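Local coordinates for protein KLLA0E08119p (Kluyveromyces lactis, PDB 3VA7) that probably carboxylates urea to urea-1-carboxylate at the expense of ATP, using a biotin carrier and hydrogencarbonate, as the carboxylase portion of a larger urea-degrading enzyme, at residues Gln264-Glu268 / Tyr448-Ile452; Asn372-Asp376 / Tyr473-Glu479; Pro379-Gln383 / Tyr440-Thr444; Phe389-Ala393 / Gln432-Glu436. All blocks are in the same frame, centred on the assembly; numbering follows the deposited sequence.

Interaction 1 (Gln264-Glu268 / Tyr448-Ile452)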
loop_
_atom_site.group_PDB
_atom_site.type_symbol
_atom_site.label_atom_id
_atom_site.label_comp_id
_atom_site.label_asym_id
_atom_site.label_seq_id
_atom_site.Cartn_x
_atom_site.Cartn_y
_atom_site.Cartn_z
ATOM N N GLN A 264 8.580 -2.746 32.065
ATOM C CA GLN A 264 7.388 -2.298 31.372
ATOM C C GLN A 264 6.430 -3.484 31.195
ATOM O O GLN A 264 6.782 -4.504 30.585
ATOM C CB GLN A 264 7.771 -1.647 30.059
ATOM C CG GLN A 264 8.795 -0.530 30.209
ATOM C CD GLN A 264 9.440 -0.169 28.886
ATOM O OE1 GLN A 264 8.774 0.344 27.986
ATOM N NE2 GLN A 264 10.745 -0.440 28.749
ATOM N N LYS A 265 5.228 -3.375 31.764
ATOM C CA LYS A 265 4.345 -4.535 31.838
ATOM C C LYS A 265 3.918 -4.983 30.441
ATOM O O LYS A 265 3.779 -4.124 29.564
ATOM C CB LYS A 265 3.174 -4.227 32.750
ATOM C CG LYS A 265 3.665 -3.707 34.094
ATOM C CD LYS A 265 2.584 -3.776 35.166
ATOM C CE LYS A 265 1.893 -2.467 35.304
ATOM N NZ LYS A 265 1.485 -2.225 36.713
ATOM N N VAL A 266 3.808 -6.307 30.212
ATOM C CA VAL A 266 3.344 -6.820 28.906
ATOM C C VAL A 266 2.198 -7.795 29.049
ATOM O O VAL A 266 1.278 -7.767 28.224
ATOM C CB VAL A 266 4.454 -7.408 27.931
ATOM C CG1 VAL A 266 5.843 -6.916 28.255
ATOM C CG2 VAL A 266 4.472 -8.882 27.941
ATOM N N ILE A 267 2.236 -8.637 30.091
ATOM C CA ILE A 267 1.103 -9.509 30.404
ATOM C C ILE A 267 0.711 -9.461 31.874
ATOM O O ILE A 267 1.566 -9.544 32.775
ATOM C CB ILE A 267 1.343 -11.001 29.964
ATOM C CG1 ILE A 267 1.092 -11.168 28.473
ATOM C CG2 ILE A 267 0.462 -12.015 30.711
ATOM C CD1 ILE A 267 2.343 -11.470 27.715
ATOM N N GLU A 268 -0.602 -9.362 32.115
ATOM C CA GLU A 268 -1.128 -9.378 33.476
ATOM C C GLU A 268 -2.233 -10.400 33.618
ATOM O O GLU A 268 -2.859 -10.777 32.638
ATOM C CB GLU A 268 -1.609 -7.986 33.889
ATOM C CG GLU A 268 -0.697 -6.839 33.439
ATOM C CD GLU A 268 -1.092 -6.219 32.077
ATOM O OE1 GLU A 268 -2.073 -6.651 31.426
ATOM O OE2 GLU A 268 -0.414 -5.263 31.651
ATOM N N TYR A 448 6.204 -12.084 19.584
ATOM C CA TYR A 448 6.780 -12.073 20.939
ATOM C C TYR A 448 5.747 -12.453 22.031
ATOM O O TYR A 448 5.993 -13.309 22.874
ATOM C CB TYR A 448 7.316 -10.682 21.164
ATOM C CG TYR A 448 7.813 -10.380 22.525
ATOM C CD1 TYR A 448 7.042 -9.612 23.394
ATOM C CD2 TYR A 448 9.093 -10.785 22.935
ATOM C CE1 TYR A 448 7.504 -9.274 24.645
ATOM C CE2 TYR A 448 9.570 -10.463 24.196
ATOM C CZ TYR A 448 8.772 -9.702 25.048
ATOM O OH TYR A 448 9.201 -9.353 26.309
ATOM N N LEU A 449 4.577 -11.836 21.965
ATOM C CA LEU A 449 3.464 -12.184 22.850
ATOM C C LEU A 449 3.103 -13.650 22.758
ATOM O O LEU A 449 2.848 -14.272 23.780
ATOM C CB LEU A 449 2.199 -11.349 22.544
ATOM C CG LEU A 449 1.879 -10.028 23.250
ATOM C CD1 LEU A 449 3.021 -9.506 24.086
ATOM C CD2 LEU A 449 1.393 -8.999 22.240
ATOM N N ARG A 450 3.074 -14.190 21.543
ATOM C CA ARG A 450 2.587 -15.558 21.279
ATOM C C ARG A 450 3.474 -16.602 21.942
ATOM O O ARG A 450 3.006 -17.535 22.631
ATOM C CB ARG A 450 2.558 -15.816 19.777
ATOM C CG ARG A 450 1.215 -15.627 19.153
ATOM C CD ARG A 450 1.431 -15.296 17.730
ATOM N NE ARG A 450 0.193 -14.862 17.124
ATOM C CZ ARG A 450 0.120 -14.394 15.885
ATOM N NH1 ARG A 450 1.237 -14.314 15.184
ATOM N NH2 ARG A 450 -1.047 -14.019 15.350
ATOM N N SER A 451 4.758 -16.402 21.698
ATOM C CA SER A 451 5.831 -17.129 22.303
ATOM C C SER A 451 5.763 -17.100 23.851
ATOM O O SER A 451 5.869 -18.160 24.487
ATOM C CB SER A 451 7.146 -16.574 21.764
ATOM O OG SER A 451 8.118 -16.590 22.782
ATOM N N ILE A 452 5.571 -15.916 24.452
ATOM C CA ILE A 452 5.389 -15.834 25.925
ATOM C C ILE A 452 4.137 -16.558 26.383
ATOM O O ILE A 452 4.245 -17.525 27.103
ATOM C CB ILE A 452 5.387 -14.423 26.464
ATOM C CG1 ILE A 452 6.724 -13.741 26.205
ATOM C CG2 ILE A 452 5.110 -14.440 27.943
ATOM C CD1 ILE A 452 6.681 -12.286 26.522
#

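Interaction 2 (Asn372-Asp376 / Tyr473-Glu479)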
loop_
_atom_site.group_PDB
_atom_site.type_symbol
_atom_site.label_atom_id
_atom_site.label_comp_id
_atom_site.label_asym_id
_atom_site.label_seq_id
_atom_site.Cartn_x
_atom_site.Cartn_y
_atom_site.Cartn_z
ATOM N N ASN A 372 9.103 -3.270 17.620
ATOM C CA ASN A 372 9.890 -4.371 17.079
ATOM C C ASN A 372 10.687 -5.191 18.121
ATOM O O ASN A 372 11.752 -4.774 18.578
ATOM C CB ASN A 372 10.789 -3.838 15.960
ATOM C CG ASN A 372 11.424 -4.941 15.188
ATOM O OD1 ASN A 372 11.236 -6.099 15.509
ATOM N ND2 ASN A 372 12.171 -4.602 14.164
ATOM N N PRO A 373 10.184 -6.367 18.515
ATOM C CA PRO A 373 10.976 -7.165 19.477
ATOM C C PRO A 373 12.391 -7.579 19.028
ATOM O O PRO A 373 13.281 -7.773 19.875
ATOM C CB PRO A 373 10.100 -8.381 19.693
ATOM C CG PRO A 373 8.735 -7.816 19.593
ATOM C CD PRO A 373 8.803 -6.864 18.430
ATOM N N VAL A 374 12.602 -7.674 17.712
ATOM C CA VAL A 374 13.890 -8.094 17.127
ATOM C C VAL A 374 14.930 -6.965 17.129
ATOM O O VAL A 374 16.142 -7.224 17.242
ATOM C CB VAL A 374 13.702 -8.646 15.693
ATOM C CG1 VAL A 374 15.035 -8.897 15.012
ATOM C CG2 VAL A 374 12.843 -9.918 15.703
ATOM N N LYS A 375 14.469 -5.724 17.009
ATOM C CA LYS A 375 15.367 -4.579 17.130
ATOM C C LYS A 375 15.093 -3.737 18.388
ATOM O O LYS A 375 14.837 -2.535 18.294
ATOM C CB LYS A 375 15.350 -3.706 15.858
ATOM C CG LYS A 375 15.792 -4.420 14.521
ATOM C CD LYS A 375 17.041 -5.357 14.681
ATOM C CE LYS A 375 18.379 -4.609 14.459
ATOM N NZ LYS A 375 18.287 -3.780 13.209
ATOM N N ASP A 376 15.149 -4.361 19.561
ATOM C CA ASP A 376 15.178 -3.597 20.824
ATOM C C ASP A 376 13.864 -2.892 21.209
ATOM O O ASP A 376 13.872 -1.882 21.937
ATOM C CB ASP A 376 16.309 -2.532 20.783
ATOM C CG ASP A 376 17.710 -3.143 20.832
ATOM O OD1 ASP A 376 18.059 -3.774 21.856
ATOM O OD2 ASP A 376 18.461 -2.973 19.848
ATOM N N TYR A 473 13.770 -15.265 23.149
ATOM C CA TYR A 473 12.864 -14.993 22.032
ATOM C C TYR A 473 13.529 -15.173 20.672
ATOM O O TYR A 473 14.431 -14.385 20.300
ATOM C CB TYR A 473 12.171 -13.607 22.132
ATOM C CG TYR A 473 11.357 -13.266 20.885
ATOM C CD1 TYR A 473 10.290 -14.057 20.488
ATOM C CD2 TYR A 473 11.687 -12.171 20.094
ATOM C CE1 TYR A 473 9.573 -13.770 19.329
ATOM C CE2 TYR A 473 10.966 -11.864 18.943
ATOM C CZ TYR A 473 9.913 -12.673 18.555
ATOM O OH TYR A 473 9.205 -12.376 17.401
ATOM N N LYS A 474 13.057 -16.198 19.938
ATOM C CA LYS A 474 13.492 -16.447 18.535
ATOM C C LYS A 474 12.361 -16.439 17.498
ATOM O O LYS A 474 11.534 -17.360 17.459
ATOM C CB LYS A 474 14.399 -17.701 18.378
ATOM C CG LYS A 474 13.842 -19.049 18.940
ATOM C CD LYS A 474 14.254 -19.277 20.424
ATOM C CE LYS A 474 14.044 -20.736 20.908
ATOM N NZ LYS A 474 14.103 -20.812 22.422
ATOM N N PRO A 475 12.331 -15.388 16.657
ATOM C CA PRO A 475 11.438 -15.244 15.507
ATOM C C PRO A 475 11.682 -16.304 14.452
ATOM O O PRO A 475 12.831 -16.468 13.982
ATOM C CB PRO A 475 11.811 -13.873 14.931
ATOM C CG PRO A 475 13.144 -13.590 15.460
ATOM C CD PRO A 475 13.216 -14.227 16.800
ATOM N N CYS A 476 10.624 -17.020 14.080
ATOM C CA CYS A 476 10.741 -17.938 12.963
ATOM C C CYS A 476 10.711 -17.111 11.659
ATOM O O CYS A 476 9.660 -16.987 11.006
ATOM C CB CYS A 476 9.641 -18.993 13.012
ATOM S SG CYS A 476 9.696 -20.119 11.577
ATOM N N ALA A 477 11.868 -16.549 11.297
ATOM C CA ALA A 477 11.923 -15.405 10.397
ATOM C C ALA A 477 13.331 -15.054 9.872
ATOM O O ALA A 477 14.347 -15.494 10.416
ATOM C CB ALA A 477 11.370 -14.185 11.138
ATOM N N PHE A 478 13.423 -14.219 8.847
ATOM C CA PHE A 478 14.755 -13.683 8.568
ATOM C C PHE A 478 14.849 -12.181 8.832
ATOM O O PHE A 478 13.878 -11.575 9.194
ATOM C CB PHE A 478 15.304 -14.143 7.194
ATOM C CG PHE A 478 14.600 -13.562 6.005
ATOM C CD1 PHE A 478 15.040 -12.364 5.434
ATOM C CD2 PHE A 478 13.533 -14.223 5.428
ATOM C CE1 PHE A 478 14.420 -11.829 4.311
ATOM C CE2 PHE A 478 12.896 -13.703 4.296
ATOM C CZ PHE A 478 13.353 -12.504 3.737
ATOM N N GLU A 479 16.009 -11.580 8.670
ATOM C CA GLU A 479 16.168 -10.176 9.002
ATOM C C GLU A 479 17.065 -9.554 7.973
ATOM O O GLU A 479 18.061 -10.137 7.595
ATOM C CB GLU A 479 16.771 -10.016 10.412
ATOM C CG GLU A 479 17.100 -8.559 10.821
ATOM C CD GLU A 479 17.801 -8.428 12.191
ATOM O OE1 GLU A 479 18.388 -7.333 12.458
ATOM O OE2 GLU A 479 17.753 -9.418 12.980
#

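Interaction 3 (Pro379-Gln383 / Tyr440-Thr444)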
loop_
_atom_site.group_PDB
_atom_site.type_symbol
_atom_site.label_atom_id
_atom_site.label_comp_id
_atom_site.label_asym_id
_atom_site.label_seq_id
_atom_site.Cartn_x
_atom_site.Cartn_y
_atom_site.Cartn_z
ATOM N N PRO A 379 9.947 1.607 18.521
ATOM C CA PRO A 379 8.596 1.905 18.074
ATOM C C PRO A 379 8.496 1.825 16.564
ATOM O O PRO A 379 9.423 2.186 15.857
ATOM C CB PRO A 379 8.357 3.340 18.577
ATOM C CG PRO A 379 9.724 3.898 18.834
ATOM C CD PRO A 379 10.526 2.714 19.296
ATOM N N SER A 380 7.370 1.343 16.077
ATOM C CA SER A 380 7.219 1.088 14.681
ATOM C C SER A 380 5.979 1.832 14.160
ATOM O O SER A 380 4.871 1.302 14.204
ATOM C CB SER A 380 7.064 -0.412 14.476
ATOM O OG SER A 380 6.739 -0.686 13.111
ATOM N N PRO A 381 6.162 3.066 13.677
ATOM C CA PRO A 381 5.047 3.865 13.142
ATOM C C PRO A 381 4.595 3.389 11.763
ATOM O O PRO A 381 5.322 2.659 11.132
ATOM C CB PRO A 381 5.641 5.279 13.043
ATOM C CG PRO A 381 7.124 5.047 12.879
ATOM C CD PRO A 381 7.438 3.804 13.666
ATOM N N GLY A 382 3.406 3.809 11.330
ATOM C CA GLY A 382 2.843 3.526 10.006
ATOM C C GLY A 382 1.334 3.293 9.889
ATOM O O GLY A 382 0.642 3.232 10.877
ATOM N N GLN A 383 0.827 3.139 8.665
ATOM C CA GLN A 383 -0.595 2.869 8.441
ATOM C C GLN A 383 -0.968 1.401 8.557
ATOM O O GLN A 383 -0.365 0.547 7.888
ATOM C CB GLN A 383 -1.075 3.382 7.094
ATOM C CG GLN A 383 -2.541 3.422 7.079
ATOM C CD GLN A 383 -3.124 4.016 5.834
ATOM O OE1 GLN A 383 -4.181 4.656 5.893
ATOM N NE2 GLN A 383 -2.487 3.784 4.697
ATOM N N TYR A 440 -1.571 -5.618 10.581
ATOM C CA TYR A 440 -0.511 -5.491 9.589
ATOM C C TYR A 440 -0.382 -4.041 9.114
ATOM O O TYR A 440 -1.379 -3.331 9.044
ATOM C CB TYR A 440 -0.775 -6.405 8.389
ATOM C CG TYR A 440 -1.054 -7.890 8.649
ATOM C CD1 TYR A 440 -0.024 -8.790 9.004
ATOM C CD2 TYR A 440 -2.337 -8.414 8.449
ATOM C CE1 TYR A 440 -0.287 -10.171 9.213
ATOM C CE2 TYR A 440 -2.614 -9.773 8.632
ATOM C CZ TYR A 440 -1.596 -10.642 9.021
ATOM O OH TYR A 440 -1.911 -11.979 9.201
ATOM N N GLY A 441 0.842 -3.605 8.805
ATOM C CA GLY A 441 1.099 -2.201 8.464
ATOM C C GLY A 441 2.152 -1.523 9.336
ATOM O O GLY A 441 2.801 -0.538 8.921
ATOM N N CYS A 442 2.281 -2.047 10.556
ATOM C CA CYS A 442 3.300 -1.714 11.522
ATOM C C CYS A 442 3.884 -3.019 11.983
ATOM O O CYS A 442 3.213 -4.033 11.958
ATOM C CB CYS A 442 2.656 -1.108 12.764
ATOM S SG CYS A 442 2.048 0.535 12.472
ATOM N N ILE A 443 5.112 -2.990 12.452
ATOM C CA ILE A 443 5.637 -4.082 13.199
ATOM C C ILE A 443 4.959 -4.094 14.601
ATOM O O ILE A 443 4.780 -3.042 15.240
ATOM C CB ILE A 443 7.179 -3.962 13.312
ATOM C CG1 ILE A 443 7.826 -3.823 11.904
ATOM C CG2 ILE A 443 7.765 -5.174 14.123
ATOM C CD1 ILE A 443 9.310 -3.338 11.910
ATOM N N THR A 444 4.572 -5.289 15.051
ATOM C CA THR A 444 3.913 -5.474 16.334
ATOM C C THR A 444 4.721 -6.420 17.176
ATOM O O THR A 444 5.761 -6.909 16.737
ATOM C CB THR A 444 2.448 -6.015 16.204
ATOM O OG1 THR A 444 2.415 -7.399 15.789
ATOM C CG2 THR A 444 1.632 -5.131 15.228
#

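Interaction 4 (Phe389-Ala393 / Gln432-Glu436)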
loop_
_atom_site.group_PDB
_atom_site.type_symbol
_atom_site.label_atom_id
_atom_site.label_comp_id
_atom_site.label_asym_id
_atom_site.label_seq_id
_atom_site.Cartn_x
_atom_site.Cartn_y
_atom_site.Cartn_z
ATOM N N PHE A 389 -9.441 -8.762 14.937
ATOM C CA PHE A 389 -9.408 -9.245 16.353
ATOM C C PHE A 389 -10.453 -10.353 16.646
ATOM O O PHE A 389 -11.576 -10.340 16.095
ATOM C CB PHE A 389 -9.613 -8.116 17.371
ATOM C CG PHE A 389 -8.543 -7.031 17.339
ATOM C CD1 PHE A 389 -7.240 -7.306 17.751
ATOM C CD2 PHE A 389 -8.873 -5.685 16.952
ATOM C CE1 PHE A 389 -6.244 -6.293 17.757
ATOM C CE2 PHE A 389 -7.874 -4.647 16.969
ATOM C CZ PHE A 389 -6.573 -4.972 17.382
ATOM N N PRO A 390 -10.092 -11.301 17.532
ATOM C CA PRO A 390 -11.129 -12.240 17.925
ATOM C C PRO A 390 -12.287 -11.453 18.507
ATOM O O PRO A 390 -12.094 -10.696 19.476
ATOM C CB PRO A 390 -10.446 -13.072 19.030
ATOM C CG PRO A 390 -9.318 -12.211 19.526
ATOM C CD PRO A 390 -8.833 -11.516 18.275
ATOM N N SER A 391 -13.478 -11.623 17.945
ATOM C CA SER A 391 -14.642 -10.877 18.423
ATOM C C SER A 391 -15.188 -11.392 19.752
ATOM O O SER A 391 -16.077 -10.740 20.328
ATOM C CB SER A 391 -15.768 -11.008 17.420
ATOM O OG SER A 391 -16.142 -12.391 17.366
ATOM N N TRP A 392 -14.703 -12.566 20.203
ATOM C CA TRP A 392 -15.247 -13.257 21.410
ATOM C C TRP A 392 -14.448 -12.883 22.644
ATOM O O TRP A 392 -14.930 -13.073 23.766
ATOM C CB TRP A 392 -15.268 -14.814 21.290
ATOM C CG TRP A 392 -13.963 -15.369 20.771
ATOM C CD1 TRP A 392 -13.656 -15.622 19.465
ATOM C CD2 TRP A 392 -12.748 -15.624 21.518
ATOM N NE1 TRP A 392 -12.362 -16.050 19.354
ATOM C CE2 TRP A 392 -11.778 -16.076 20.589
ATOM C CE3 TRP A 392 -12.395 -15.524 22.869
ATOM C CZ2 TRP A 392 -10.495 -16.447 20.962
ATOM C CZ3 TRP A 392 -11.105 -15.903 23.245
ATOM C CH2 TRP A 392 -10.173 -16.357 22.301
ATOM N N ALA A 393 -13.226 -12.402 22.444
ATOM C CA ALA A 393 -12.472 -11.784 23.547
ATOM C C ALA A 393 -12.954 -10.322 23.741
ATOM O O ALA A 393 -13.695 -9.775 22.940
ATOM C CB ALA A 393 -10.924 -11.861 23.289
ATOM N N GLN A 432 -5.337 -18.760 21.897
ATOM C CA GLN A 432 -6.201 -18.701 20.728
ATOM C C GLN A 432 -6.381 -17.230 20.305
ATOM O O GLN A 432 -6.162 -16.897 19.129
ATOM C CB GLN A 432 -7.540 -19.453 20.855
ATOM C CG GLN A 432 -8.315 -19.522 19.487
ATOM C CD GLN A 432 -9.837 -20.015 19.529
ATOM O OE1 GLN A 432 -10.164 -20.957 20.230
ATOM N NE2 GLN A 432 -10.726 -19.391 18.714
ATOM N N ALA A 433 -6.725 -16.348 21.245
ATOM C CA ALA A 433 -6.907 -14.912 20.924
ATOM C C ALA A 433 -5.698 -14.301 20.180
ATOM O O ALA A 433 -5.851 -13.642 19.162
ATOM C CB ALA A 433 -7.253 -14.086 22.198
ATOM N N LEU A 434 -4.515 -14.538 20.702
ATOM C CA LEU A 434 -3.308 -14.055 20.073
ATOM C C LEU A 434 -3.124 -14.566 18.639
ATOM O O LEU A 434 -2.670 -13.804 17.767
ATOM C CB LEU A 434 -2.079 -14.398 20.935
ATOM C CG LEU A 434 -2.124 -13.620 22.259
ATOM C CD1 LEU A 434 -0.920 -13.844 23.078
ATOM C CD2 LEU A 434 -2.356 -12.148 22.028
ATOM N N ASN A 435 -3.510 -15.834 18.418
ATOM C CA ASN A 435 -3.431 -16.531 17.133
ATOM C C ASN A 435 -4.389 -15.918 16.124
ATOM O O ASN A 435 -4.193 -15.985 14.913
ATOM C CB ASN A 435 -3.794 -18.015 17.313
ATOM C CG ASN A 435 -2.569 -18.920 17.697
ATOM O OD1 ASN A 435 -1.531 -18.473 18.217
ATOM N ND2 ASN A 435 -2.726 -20.214 17.424
ATOM N N GLU A 436 -5.423 -15.296 16.644
ATOM C CA GLU A 436 -6.566 -14.917 15.878
ATOM C C GLU A 436 -6.470 -13.405 15.661
ATOM O O GLU A 436 -7.338 -12.788 15.022
ATOM C CB GLU A 436 -7.798 -15.314 16.680
ATOM C CG GLU A 436 -8.916 -15.969 15.924
ATOM C CD GLU A 436 -9.737 -16.895 16.794
ATOM O OE1 GLU A 436 -10.817 -16.516 17.248
ATOM O OE2 GLU A 436 -9.302 -18.025 17.002
#

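Interaction 1 (Gln264-Glu268 / Tyr448-Ile452)
L449 CD1 bridges two consecutive strand residues: it lies 4.2 Å from V266 CG2 and equally 4.2 Å from I267 CD1. Both V266 and I267 direct their CB toward the helix, whereas L449 reaches them with its tip, its side chain sliding antiparallel past each of theirs. I452 completes the apolar group with its two branches doing different work. Its CG2, anti to the backbone N, touches I267 CD1 at 4.1 Å; its other branch (chi1 -62°, chi2 171°) extends CD1 to within 4.3 Å of V266 CG2. That same CD1 sits 3.6 Å above one face of the Y448 ring, offset toward the rim, so that I452 CD1 touches both the tyrosine ring and the valine methyl. V266 CG2 approaches Y448 CE1 obliquely at 4.5 Å, a marginal touch. All five residues are buried and the contact is purely apolar. Outside it, the Y448 ring makes edge-to-face contacts with F377 and Y473. The short segment axes pass 10.1 Å apart at 54°, a spacing usual for a helix lying on a sheet. This is the helix-on-antiparallel-sheet layering of a biotin carboxylase, here with helix 446-454 covering strand 264-270.

Interaction 2 (Asn372-Asp376 / Tyr473-Glu479)
V374, whose methyl groups face the other segment, donates its backbone N-H to N372 OD1 at 3.0 Å, with an N-H...O angle of 143°. The donor stands 51° out of the amide carbonyl plane, and the spacing of two residues defines an Asx turn; K375 N to N372 O adds a weak backbone bond. The turn presents V374 with its methyls turned to different partners. CG2 meets P475 CG at 3.7 Å and is also near the Y473 ring, while CG1, anti to the backbone N (chi1 172°), comes to 3.4 Å from E479 OE2. The other carboxylate oxygen faces K375: OE1 of E479 lies 3.6 Å from K375 NZ, a long salt bridge. An extended E479 chain reaches across, and the lysine bends at each torsion beyond CB to bring its CD, CE and NZ around that oxygen. At the start of both segments, P373 CB approaches Y473 CE2 obliquely at 3.7 Å. One face of the tyrosine ring carries P475 CD, 3.9 Å above the plane, and its hydroxyl bonds D447. The turn joins strands 362-372 and 378-383 of the biotin carboxylase part. E479 belongs to strand 477-480, which lies between strands 538-541 and 626-628 in an antiparallel sheet. V374 also packs on V626, while P373 and Y473 rest on helix 446-454 through Y448 and S451.

Interaction 3 (Pro379-Gln383 / Tyr440-Thr444)
Peptide groups, not rings, are the flat units through which S380, G382 and Q383 meet G441, C442 and I443. The C442-I443 peptide is approached at its N-H by S380 OG, whereas the carbonyl oxygens of S380 and Q383 turn toward residues 440-444; G382 O lies near the C442 sulfur without its C=O bond pointing there. The setting is the biotin carboxylase C-terminal domain, where strand 378-383 runs beside the loop that leads from strand 438-440 into helix 446-454. The nearest CA pairs, S380 with I443, G382 with C442 and Q383 with G441, show that the two segments run in opposite directions.

One hydrogen bond crosses: I443 N to S380 OG, 2.9 Å, with an N-H...O angle of 146°. The serine CB points at the loop, and with OG trans to the backbone N (chi1 173°) the hydroxyl reaches that N-H and packs 3.3 Å from I443 CB. At the other end backbone meets backbone: G441 CA lies 3.2 Å from Q383 O, a CA-H...O contact. Both G382 and G441 have positive phi values well beyond the range other residues favour, and their lack of side chains lets the backbones approach this closely.

Further out, S380 pairs through its backbone with A370 and G382 with V405, tying the strand into its sheet, and T444 OG1 bonds I446 N at the start of the next helix. Between the serine and glycine contacts sits the C442 thiol, its SG 3.4 Å from S380 O and also 3.4 Å from G382 O, the two oxygens about 114° apart at the sulfur.

Interaction 4 (Phe389-Ala393 / Gln432-Glu436)
W392 NE1 donates to E436 OE1 at 2.7 Å in a nearly straight bond (165°), joining the loop 389-393 to the C-terminal end of helix 423-435 in the biotin carboxylase C-terminal domain. The acceptor lies almost in the indole plane. It is met on its syn side, although the indole N-H comes in somewhat out of the carboxylate plane, and the two flat groups stand 69° apart. Beside this bond, A433 CB fits against two loop residues, 3.7 Å from W392 CH2 and 3.9 Å from P390 CG. Q432 NE2 approaches W392 CZ2 obliquely at 3.7 Å.

Q432, one turn before E436, also positions that carboxylate: its extended chain lets NE2 bond E436 OE2 at 2.6 Å through the syn lone pair, and a weak second bond runs from the same NE2 to OE1. Donors from loop and helix thus hold both oxygens, which should restrict rotation of the carboxylate. P390 CB covers one indole face, 3.5 Å above it and offset toward the rim. A chi1 of 47° places CG of W392 between the backbone N and carbonyl carbon, turning the ring to the helix.

Outward again, W392 and A433 both rest on V418 of strand 412-420. At the helix end A433 O accepts from E436 N and from T437 OG1, and P390 CD lies 3.8 Å from that same A433 O and 3.8 Å from E436 O.

Overall arrangement
From the N terminus, strand 264-270 opens interaction 1, the turn 372-376 opens interaction 2, strand 378-383 opens interaction 3 and the loop 389-393 opens interaction 4. Closure begins with interaction 4 at helix 423-435, followed by interaction 3 at 440-444, interaction 1 at helix 446-454 and interaction 2 at 473-479. Interaction 4 therefore nests in interaction 3, and both lie inside interactions 1 and 2, which cross each other. Helix 446-454 is the hub: it touches interactions 2 and 4, the latter through a probable bond from R450 NH2 to L434 O. N372 CA on I443 CG2 links interactions 2 and 3. Together they join the biotin carboxylase sheet, its covering helices and the sheet containing strand 477-480.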